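Local coordinates for glycosylation Associate Protein 2 (PDB 6OYC), which probably acts with two partner Gap proteins in the glycosylation of a secreted adhesin and its export through the accessory Sec pathway, at residues Gly132-Val137 against Pro256-Asn261; Leu172-Asn177 against Leu240-Phe245; Tyr185-Leu190 against Asn227-Leu232; Ile204-Asp209 against Ser234-Ser239. All blocks are in the same frame, centred on the assembly; numbering follows the deposited sequence.

Interaction 1 of 4, residues Gly132-Val137 against Pro256-Asn261; sequences GEKLQV and PLHRRN
The imidazole of H258 is sandwiched between K134 and R260. CG of K134 lies over one face, 3.4 Å from H258 ND1, while NH2 of R260 sits 3.1 Å above the plane of the opposite face, offset toward the rim. In turn H258 CB lies over one face of the R260 guanidinium, also toward its rim. K134 and H258 run side by side and point the same way, and K134 CG also meets P256 CB at 3.7 Å. H258 ND1 is hydrogen-bonded to E308 and NE2 to E191, which limits the ring's rotation; K134 NZ continues to backbone carbonyls such as that of L331. R260 pairs with E283 and E308.

Between this group and that of E133 and R259, which sit on opposite faces, runs an antiparallel β-ladder joining strand 132-135 to strand 251-262. E133 and R259 form one hydrogen-bonded pair, R259 N to E133 O measuring 2.9 Å with an N-H...O angle of 172°. L135 and L257 form the next, with L135 N donating to L257 O at 2.7 Å.

On the face of E133 and R259, L135 CB meets L257 CB at 4.2 Å. The E133 carboxylate and R259 guanidinium meet obliquely, planes 49° apart. OE1 of E133 is 3.6 Å from R259 NH2 but well out of the guanidinium plane, so this salt bridge rests on charge alone. A water supplies the directed link, giving a proton to E133 OE2 and taking one from R259 NE at 2.8 Å. Y131 OH holds E133 OE1, and a glycerol, probably from the crystallisation liquor, is hydrogen-bonded to R259 NH2.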
# COMPACT_ATOMS: atom_id res chain seq x y z
N GLY B 132 9.13 -1.28 -1.89
CA GLY B 132 9.18 -2.61 -1.31
C GLY B 132 9.44 -3.61 -2.41
O GLY B 132 9.25 -3.32 -3.59
N GLU B 133 9.89 -4.80 -2.00
CA GLU B 133 10.03 -5.91 -2.93
C GLU B 133 10.10 -7.19 -2.13
O GLU B 133 10.20 -7.18 -0.90
CB GLU B 133 11.25 -5.74 -3.85
CG GLU B 133 12.59 -5.99 -3.19
CD GLU B 133 13.76 -5.82 -4.17
OE1 GLU B 133 13.76 -4.86 -4.96
OE2 GLU B 133 14.69 -6.64 -4.15
N LYS B 134 9.99 -8.31 -2.84
CA LYS B 134 9.88 -9.63 -2.24
C LYS B 134 11.13 -10.46 -2.54
O LYS B 134 11.68 -10.41 -3.64
CB LYS B 134 8.63 -10.36 -2.77
CG LYS B 134 7.34 -9.97 -2.05
CD LYS B 134 6.12 -10.24 -2.88
CE LYS B 134 5.88 -9.12 -3.90
NZ LYS B 134 4.65 -9.39 -4.68
N LEU B 135 11.60 -11.19 -1.53
CA LEU B 135 12.51 -12.31 -1.72
C LEU B 135 11.64 -13.55 -1.82
O LEU B 135 11.01 -13.95 -0.82
CB LEU B 135 13.51 -12.40 -0.56
CG LEU B 135 14.63 -11.36 -0.59
CD1 LEU B 135 14.16 -9.99 -0.08
CD2 LEU B 135 15.81 -11.83 0.22
N GLN B 136 11.55 -14.10 -3.02
CA GLN B 136 10.70 -15.25 -3.31
C GLN B 136 11.35 -16.55 -2.84
O GLN B 136 12.58 -16.65 -2.73
CB GLN B 136 10.39 -15.31 -4.81
CG GLN B 136 9.68 -14.07 -5.37
CD GLN B 136 8.22 -13.97 -4.93
OE1 GLN B 136 7.67 -14.89 -4.31
NE2 GLN B 136 7.58 -12.86 -5.25
N VAL B 137 10.51 -17.58 -2.62
CA VAL B 137 10.99 -18.83 -2.05
C VAL B 137 12.00 -19.52 -2.95
O VAL B 137 12.71 -20.43 -2.51
CB VAL B 137 9.83 -19.81 -1.70
CG1 VAL B 137 8.98 -19.27 -0.56
CG2 VAL B 137 8.97 -20.13 -2.92
N PRO B 256 6.38 -15.40 0.30
CA PRO B 256 7.37 -14.35 0.06
C PRO B 256 7.85 -13.72 1.36
O PRO B 256 7.10 -13.59 2.33
CB PRO B 256 6.61 -13.32 -0.79
CG PRO B 256 5.40 -14.05 -1.30
CD PRO B 256 5.06 -15.06 -0.26
N LEU B 257 9.11 -13.32 1.37
CA LEU B 257 9.65 -12.44 2.40
C LEU B 257 9.66 -11.02 1.83
O LEU B 257 10.39 -10.74 0.87
CB LEU B 257 11.06 -12.89 2.82
CG LEU B 257 11.90 -11.86 3.58
CD1 LEU B 257 11.26 -11.56 4.93
CD2 LEU B 257 13.34 -12.36 3.77
N HIS B 258 8.85 -10.14 2.41
CA HIS B 258 8.75 -8.75 1.98
C HIS B 258 9.79 -7.92 2.70
O HIS B 258 9.99 -8.07 3.91
CB HIS B 258 7.37 -8.16 2.29
CG HIS B 258 6.24 -8.90 1.66
ND1 HIS B 258 5.66 -8.49 0.48
CD2 HIS B 258 5.57 -10.01 2.06
CE1 HIS B 258 4.67 -9.32 0.17
NE2 HIS B 258 4.59 -10.24 1.11
N ARG B 259 10.38 -6.97 1.97
CA ARG B 259 11.21 -5.95 2.59
C ARG B 259 10.81 -4.58 2.06
O ARG B 259 10.59 -4.42 0.85
CB ARG B 259 12.70 -6.21 2.35
CG ARG B 259 13.15 -6.12 0.90
CD ARG B 259 13.85 -4.80 0.71
NE ARG B 259 14.56 -4.75 -0.56
CZ ARG B 259 15.06 -3.63 -1.08
NH1 ARG B 259 14.92 -2.47 -0.44
NH2 ARG B 259 15.70 -3.68 -2.23
N ARG B 260 10.69 -3.59 2.95
CA ARG B 260 10.09 -2.30 2.62
C ARG B 260 10.87 -1.16 3.26
O ARG B 260 11.43 -1.31 4.36
CB ARG B 260 8.61 -2.23 3.08
CG ARG B 260 7.70 -3.20 2.34
CD ARG B 260 6.35 -3.43 3.03
NE ARG B 260 5.63 -4.52 2.37
CZ ARG B 260 4.84 -5.38 3.00
NH1 ARG B 260 4.64 -5.26 4.30
NH2 ARG B 260 4.22 -6.34 2.32
N ASN B 261 10.89 -0.02 2.58
CA ASN B 261 11.29 1.22 3.25
C ASN B 261 10.20 1.57 4.26
O ASN B 261 9.04 1.78 3.89
CB ASN B 261 11.46 2.36 2.24
CG ASN B 261 12.61 2.13 1.24
OD1 ASN B 261 13.31 1.11 1.27
ND2 ASN B 261 12.77 3.09 0.33
O HOH W 1 15.70 -6.97 -1.84

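Interaction 2 of 4, residues Leu172-Asn177 against Leu240-Phe245; sequences LNFAYN and LAVKLF
L172 and N173 pair with L244 and K243 in an antiparallel β-ladder inside the five-stranded sheet, and beyond F174 the two segments stay joined through a water and a side-chain amide. L244 N gives a nearly straight bond to L172 O at 2.8 Å, its N-H...O angle 173°; the return bond from L172 N is weak. F174 N then donates to V242 O at 3.0 Å. Past this point a water spans the backbones: it gives protons to F174 O and Y176 O and accepts one from V242 N at 2.7 Å. N177 closes the far end, its ND2 donating to L240 O at 3.0 Å. The acceptor lies in the amide plane of N177, although the donor stands above the carbonyl plane of L240.

Apolar groups gather on the opposite face from N173 and K243. F174 and V242 lie side by side and point the same way, with CD1 of the ring 3.7 Å from V242 CG1. In L172, chi1 of 62° sets CG between backbone N and carbonyl carbon, where CG and CD1 both lie 3.9 Å from L244 CB.

Strand 140-142 flanks 168-180, where Q141 takes a bond from N173 ND2, and strand 198-208 flanks 238-247, where S205 receives K243 NZ. L172, F174 and L244 pack on L254 and L257 of strand 251-262 of the neighbouring antiparallel sheet.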
# COMPACT_ATOMS: atom_id res chain seq x y z
N LEU B 172 17.36 -23.36 6.76
CA LEU B 172 17.50 -22.78 5.43
C LEU B 172 18.05 -21.36 5.54
O LEU B 172 17.91 -20.70 6.57
CB LEU B 172 16.17 -22.76 4.68
CG LEU B 172 15.04 -21.92 5.30
CD1 LEU B 172 15.04 -20.49 4.75
CD2 LEU B 172 13.69 -22.59 5.03
N ASN B 173 18.63 -20.88 4.45
CA ASN B 173 19.00 -19.48 4.37
C ASN B 173 18.45 -18.89 3.07
O ASN B 173 18.03 -19.61 2.16
CB ASN B 173 20.51 -19.28 4.43
CG ASN B 173 21.23 -19.92 3.26
OD1 ASN B 173 21.57 -21.11 3.30
ND2 ASN B 173 21.42 -19.15 2.19
N PHE B 174 18.43 -17.56 3.02
CA PHE B 174 18.21 -16.84 1.78
C PHE B 174 19.56 -16.60 1.14
O PHE B 174 20.51 -16.20 1.82
CB PHE B 174 17.46 -15.53 2.02
CG PHE B 174 16.00 -15.73 2.29
CD1 PHE B 174 15.55 -16.10 3.55
CD2 PHE B 174 15.07 -15.59 1.27
CE1 PHE B 174 14.19 -16.31 3.80
CE2 PHE B 174 13.71 -15.79 1.50
CZ PHE B 174 13.27 -16.16 2.78
N ALA B 175 19.66 -16.87 -0.17
CA ALA B 175 20.93 -16.74 -0.88
C ALA B 175 21.38 -15.29 -1.02
O ALA B 175 22.60 -15.02 -1.01
CB ALA B 175 20.83 -17.39 -2.26
N TYR B 176 20.45 -14.35 -1.16
CA TYR B 176 20.82 -12.98 -1.48
C TYR B 176 20.73 -12.06 -0.27
O TYR B 176 20.09 -12.37 0.74
CB TYR B 176 19.96 -12.43 -2.62
CG TYR B 176 20.32 -13.10 -3.92
CD1 TYR B 176 21.41 -12.67 -4.66
CD2 TYR B 176 19.59 -14.20 -4.37
CE1 TYR B 176 21.75 -13.29 -5.84
CE2 TYR B 176 19.93 -14.83 -5.56
CZ TYR B 176 21.01 -14.38 -6.29
OH TYR B 176 21.36 -15.02 -7.47
N ASN B 177 21.36 -10.90 -0.39
CA ASN B 177 21.36 -9.92 0.69
C ASN B 177 20.34 -8.83 0.42
O ASN B 177 20.01 -8.51 -0.73
CB ASN B 177 22.75 -9.32 0.86
CG ASN B 177 23.79 -10.39 1.19
OD1 ASN B 177 24.72 -10.64 0.42
ND2 ASN B 177 23.61 -11.05 2.33
N LEU B 240 21.72 -7.26 4.59
CA LEU B 240 21.27 -8.29 5.51
C LEU B 240 21.48 -9.68 4.92
O LEU B 240 21.19 -9.91 3.75
CB LEU B 240 19.79 -8.12 5.84
CG LEU B 240 19.35 -6.83 6.50
CD1 LEU B 240 17.85 -6.92 6.81
CD2 LEU B 240 20.19 -6.59 7.77
N ALA B 241 21.95 -10.60 5.75
CA ALA B 241 21.85 -12.03 5.49
C ALA B 241 20.80 -12.63 6.40
O ALA B 241 20.73 -12.30 7.59
CB ALA B 241 23.20 -12.73 5.71
N VAL B 242 19.95 -13.51 5.85
CA VAL B 242 18.79 -14.02 6.57
C VAL B 242 18.90 -15.53 6.64
O VAL B 242 19.09 -16.18 5.60
CB VAL B 242 17.47 -13.60 5.90
CG1 VAL B 242 16.28 -14.21 6.65
CG2 VAL B 242 17.37 -12.11 5.87
N LYS B 243 18.82 -16.08 7.86
CA LYS B 243 18.81 -17.51 8.14
C LYS B 243 17.57 -17.87 8.95
O LYS B 243 17.11 -17.09 9.78
CB LYS B 243 20.07 -17.94 8.93
CG LYS B 243 21.39 -17.65 8.24
CD LYS B 243 22.49 -17.27 9.23
CE LYS B 243 22.57 -15.76 9.46
NZ LYS B 243 23.91 -15.38 10.03
N LEU B 244 17.02 -19.06 8.71
CA LEU B 244 15.88 -19.55 9.49
C LEU B 244 16.28 -20.83 10.22
O LEU B 244 16.91 -21.71 9.64
CB LEU B 244 14.67 -19.77 8.58
CG LEU B 244 13.35 -20.27 9.21
CD1 LEU B 244 12.20 -19.92 8.34
CD2 LEU B 244 13.36 -21.76 9.31
N PHE B 245 15.96 -20.88 11.51
CA PHE B 245 16.13 -22.06 12.35
C PHE B 245 14.75 -22.58 12.76
O PHE B 245 13.77 -21.83 12.78
CB PHE B 245 16.93 -21.74 13.62
CG PHE B 245 18.36 -21.34 13.37
CD1 PHE B 245 18.66 -20.13 12.79
CD2 PHE B 245 19.40 -22.17 13.73
CE1 PHE B 245 19.99 -19.77 12.56
CE2 PHE B 245 20.72 -21.81 13.50
CZ PHE B 245 21.00 -20.61 12.91
O HOH W 2 20.42 -13.89 3.21

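Interaction 3 of 4, residues Tyr185-Leu190 against Asn227-Leu232; sequences YNELFL and NQLISL
Backbone bonds between N186 and L232 and between L188 and I230 form two hydrogen-bonded pairs of an antiparallel ladder, with E187 and S231 as the non-hydrogen-bonded pair between them. N186 N donates to L232 O at 2.7 Å and L188 N to I230 O at 2.9 Å, each returned by its partner. L232 O also receives a weak bond from N186 ND2, so two N-H groups of one asparagine reach it; N186 OD1 accepts from S181 N.

Two waters add polar links. One donates to E187 OE2 and sits 2.9 Å from S231 OG, joining the two side chains of the central pair. The other accepts from L190 N and donates to Q228 O, bridging the segments where the ladder has ended.

Among the apolar contacts, L188 CD1 touches L232 CD1 at 3.9 Å, the side chains on the same face as I230. L229 splits its methyls: CD1 meets F189 CB at 3.7 Å, whereas CD2 makes a methyl-to-carboxylate van der Waals contact, 3.4 Å from E187 OE2.

The one aromatic group here with carbonyls at its edge is the F189 ring, turned toward those of Q228 and N227, CE1 lying 3.7 Å from N227 O; R275 makes a cation-pi contact with it.

Strand 185-195 is paired on its other side with 251-262. L188, N186 and L232 lean on strand 168-180, I230 and L232 also on 215-222, and Y185 rests on helix 115-125.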
# COMPACT_ATOMS: atom_id res chain seq x y z
N TYR B 185 13.69 3.29 8.46
CA TYR B 185 13.44 1.97 9.00
C TYR B 185 13.49 0.94 7.89
O TYR B 185 13.11 1.21 6.74
CB TYR B 185 12.09 1.92 9.71
CG TYR B 185 12.01 2.81 10.90
CD1 TYR B 185 11.65 4.16 10.76
CD2 TYR B 185 12.34 2.34 12.16
CE1 TYR B 185 11.60 5.00 11.87
CE2 TYR B 185 12.31 3.17 13.27
CZ TYR B 185 11.93 4.50 13.12
OH TYR B 185 11.87 5.30 14.22
N ASN B 186 13.98 -0.25 8.23
CA ASN B 186 14.04 -1.36 7.29
C ASN B 186 13.00 -2.38 7.73
O ASN B 186 13.15 -3.01 8.78
CB ASN B 186 15.44 -1.97 7.24
CG ASN B 186 16.47 -0.97 6.80
OD1 ASN B 186 16.72 -0.81 5.61
ND2 ASN B 186 17.06 -0.25 7.76
N GLU B 187 11.94 -2.50 6.94
CA GLU B 187 10.84 -3.37 7.26
C GLU B 187 11.05 -4.74 6.64
O GLU B 187 11.47 -4.85 5.49
CB GLU B 187 9.52 -2.77 6.77
CG GLU B 187 8.96 -1.71 7.68
CD GLU B 187 7.59 -1.18 7.24
OE1 GLU B 187 7.13 -1.47 6.11
OE2 GLU B 187 6.96 -0.47 8.05
N LEU B 188 10.74 -5.77 7.40
CA LEU B 188 10.69 -7.13 6.91
C LEU B 188 9.34 -7.72 7.31
O LEU B 188 8.85 -7.44 8.40
CB LEU B 188 11.83 -7.97 7.52
CG LEU B 188 13.23 -7.41 7.28
CD1 LEU B 188 14.27 -8.10 8.15
CD2 LEU B 188 13.60 -7.55 5.81
N PHE B 189 8.77 -8.55 6.43
CA PHE B 189 7.61 -9.35 6.82
C PHE B 189 7.61 -10.67 6.07
O PHE B 189 7.62 -10.69 4.83
CB PHE B 189 6.29 -8.60 6.57
CG PHE B 189 5.09 -9.45 6.84
CD1 PHE B 189 4.85 -9.91 8.13
CD2 PHE B 189 4.24 -9.82 5.82
CE1 PHE B 189 3.77 -10.72 8.40
CE2 PHE B 189 3.15 -10.63 6.09
CZ PHE B 189 2.92 -11.08 7.38
N LEU B 190 7.56 -11.77 6.80
CA LEU B 190 7.63 -13.11 6.23
C LEU B 190 6.23 -13.73 6.27
O LEU B 190 5.71 -14.02 7.35
CB LEU B 190 8.62 -13.96 7.00
CG LEU B 190 8.68 -15.44 6.67
CD1 LEU B 190 9.31 -15.57 5.30
CD2 LEU B 190 9.47 -16.23 7.73
N ASN B 227 4.99 -13.40 13.02
CA ASN B 227 3.64 -13.07 12.56
C ASN B 227 3.44 -11.57 12.38
O ASN B 227 2.42 -11.16 11.81
CB ASN B 227 2.59 -13.59 13.55
CG ASN B 227 2.42 -15.09 13.48
OD1 ASN B 227 2.62 -15.72 12.44
ND2 ASN B 227 2.06 -15.69 14.60
N GLN B 228 4.37 -10.76 12.87
CA GLN B 228 4.24 -9.32 12.88
C GLN B 228 5.28 -8.70 11.96
O GLN B 228 6.31 -9.30 11.64
CB GLN B 228 4.41 -8.75 14.30
CG GLN B 228 3.37 -9.23 15.30
CD GLN B 228 1.94 -9.14 14.74
OE1 GLN B 228 1.62 -8.23 13.97
NE2 GLN B 228 1.09 -10.09 15.14
N LEU B 229 5.00 -7.48 11.55
CA LEU B 229 6.00 -6.65 10.90
C LEU B 229 7.27 -6.57 11.76
O LEU B 229 7.22 -6.47 12.98
CB LEU B 229 5.41 -5.26 10.65
CG LEU B 229 5.88 -4.56 9.39
CD1 LEU B 229 5.43 -5.33 8.15
CD2 LEU B 229 5.33 -3.14 9.39
N ILE B 230 8.42 -6.62 11.10
CA ILE B 230 9.70 -6.42 11.76
C ILE B 230 10.26 -5.09 11.27
O ILE B 230 10.30 -4.84 10.06
CB ILE B 230 10.67 -7.57 11.45
CG1 ILE B 230 10.12 -8.88 12.03
CG2 ILE B 230 12.07 -7.28 11.98
CD1 ILE B 230 10.94 -10.11 11.59
N SER B 231 10.67 -4.24 12.20
CA SER B 231 11.11 -2.89 11.85
C SER B 231 12.48 -2.67 12.46
O SER B 231 12.62 -2.53 13.68
CB SER B 231 10.10 -1.84 12.34
OG SER B 231 10.55 -0.54 12.01
N LEU B 232 13.49 -2.62 11.59
CA LEU B 232 14.89 -2.57 11.99
C LEU B 232 15.49 -1.22 11.64
O LEU B 232 15.27 -0.68 10.56
CB LEU B 232 15.71 -3.64 11.29
CG LEU B 232 15.24 -5.07 11.53
CD1 LEU B 232 16.22 -6.06 10.91
CD2 LEU B 232 15.12 -5.25 13.03
O HOH W 3 8.92 0.75 9.98
O HOH W 4 7.46 -11.51 9.66

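Interaction 4 of 4, residues Ile204-Asp209 against Ser234-Ser239; sequences ISLIVD and SDISGS
I207 and S239 form a hydrogen-bonded pair of the short antiparallel ladder in which strand 238-247 begins against the end of strand 198-208: I207 N donates to S239 O at 2.8 Å and S239 N returns the bond. G238 pairs next with V208, and its CA comes 3.2 Å from I207 O in a CA-H...O contact. Just beyond the ladder D209 N adds a bond to S237 O at 2.8 Å. A water gives a proton to I207 O and lies 2.8 Å from S239 OG, clasping this side of the pair.

An ST turn, in which S234 OG accepts from I236 N, leads the chain into the strand. Here I236 supplies the apolar contact through CG2. That methyl meets V208 CG2 at 4.0 Å and L206 CD2 at 4.1 Å. The other methyl of L206, CD1, lies 3.7 Å from S239 O.

Strand 215-222 pairs with 198-208 on the far side from 238-247 and is the outermost strand of the sheet on that side. L206 and S234 pack on F180 of strand 168-180, and D235 forms a salt bridge with K124 of helix 115-125.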
# COMPACT_ATOMS: atom_id res chain seq x y z
N ILE B 204 18.99 -12.53 11.58
CA ILE B 204 19.20 -11.48 10.60
C ILE B 204 20.51 -10.81 10.97
O ILE B 204 20.63 -10.27 12.08
CB ILE B 204 18.03 -10.47 10.60
CG1 ILE B 204 16.73 -11.22 10.31
CG2 ILE B 204 18.24 -9.34 9.58
CD1 ILE B 204 15.52 -10.47 10.69
N SER B 205 21.48 -10.85 10.06
CA SER B 205 22.84 -10.36 10.29
C SER B 205 23.14 -9.17 9.37
O SER B 205 23.01 -9.27 8.14
CB SER B 205 23.88 -11.47 10.05
OG SER B 205 23.62 -12.65 10.80
N LEU B 206 23.58 -8.06 9.96
CA LEU B 206 23.90 -6.85 9.21
C LEU B 206 25.38 -6.84 8.83
O LEU B 206 26.25 -6.63 9.69
CB LEU B 206 23.53 -5.61 10.02
CG LEU B 206 23.87 -4.25 9.41
CD1 LEU B 206 23.27 -4.10 8.01
CD2 LEU B 206 23.39 -3.14 10.36
N ILE B 207 25.67 -7.05 7.55
CA ILE B 207 27.04 -6.99 7.02
C ILE B 207 27.34 -5.54 6.64
O ILE B 207 26.64 -4.95 5.82
CB ILE B 207 27.19 -7.93 5.80
CG1 ILE B 207 26.87 -9.38 6.19
CG2 ILE B 207 28.61 -7.82 5.19
CD1 ILE B 207 26.08 -10.15 5.13
N VAL B 208 28.40 -4.97 7.24
CA VAL B 208 28.70 -3.56 7.04
C VAL B 208 29.01 -3.28 5.58
O VAL B 208 29.72 -4.05 4.92
CB VAL B 208 29.89 -3.10 7.91
CG1 VAL B 208 30.31 -1.66 7.55
CG2 VAL B 208 29.55 -3.21 9.36
N ASP B 209 28.51 -2.16 5.09
CA ASP B 209 28.71 -1.79 3.70
C ASP B 209 30.19 -1.84 3.30
O ASP B 209 31.05 -1.34 4.02
CB ASP B 209 28.17 -0.39 3.47
CG ASP B 209 27.40 -0.30 2.21
OD1 ASP B 209 27.93 -0.76 1.16
OD2 ASP B 209 26.27 0.22 2.29
N SER B 234 19.23 1.11 12.23
CA SER B 234 20.56 1.30 12.79
C SER B 234 21.26 2.37 11.99
O SER B 234 20.95 2.60 10.83
CB SER B 234 21.39 -0.00 12.76
OG SER B 234 22.76 0.27 12.97
N ASP B 235 22.24 3.02 12.61
CA ASP B 235 22.96 4.03 11.85
C ASP B 235 24.10 3.45 11.02
O ASP B 235 24.78 4.21 10.32
CB ASP B 235 23.47 5.13 12.77
CG ASP B 235 22.31 5.93 13.41
OD1 ASP B 235 22.50 6.46 14.53
OD2 ASP B 235 21.23 6.03 12.78
N ILE B 236 24.27 2.14 11.03
CA ILE B 236 25.24 1.47 10.16
C ILE B 236 24.55 1.08 8.87
O ILE B 236 23.45 0.51 8.88
CB ILE B 236 25.82 0.24 10.86
CG1 ILE B 236 26.69 0.67 12.04
CG2 ILE B 236 26.61 -0.58 9.87
CD1 ILE B 236 26.60 -0.29 13.25
N SER B 237 25.18 1.38 7.75
CA SER B 237 24.68 1.00 6.44
C SER B 237 25.34 -0.31 5.98
O SER B 237 26.54 -0.54 6.20
CB SER B 237 24.97 2.13 5.46
OG SER B 237 24.22 1.98 4.27
N GLY B 238 24.56 -1.17 5.32
CA GLY B 238 25.09 -2.41 4.78
C GLY B 238 24.06 -3.28 4.08
O GLY B 238 23.21 -2.77 3.34
N SER B 239 24.13 -4.60 4.29
CA SER B 239 23.09 -5.47 3.76
C SER B 239 22.86 -6.61 4.74
O SER B 239 23.69 -6.88 5.62
CB SER B 239 23.42 -6.00 2.37
OG SER B 239 24.64 -6.71 2.35
O HOH W 5 27.02 -5.37 2.77

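Overall arrangement
All four contacts belong to the β-rich middle of the chain, which precedes most of the eight-stranded mixed sheet and meets it through R260 and H258. Interactions 1 and 3 lie in one antiparallel sheet, about 10 Å apart between centres, where strands 251-262 and 185-195 are neighbours. Interactions 2 and 4, about 14 Å apart between centres, share strand 238-247 in the five-stranded sheet. The two sheets pack on each other through L257 and L135 against F174, and through L188 against L240 and I204, a sandwich-like arrangement. Along the chain the others nest within the loop closed by interaction 1, and interactions 3 and 4 cross. These nested and crossed connections interleave the two sheets into one β-rich unit.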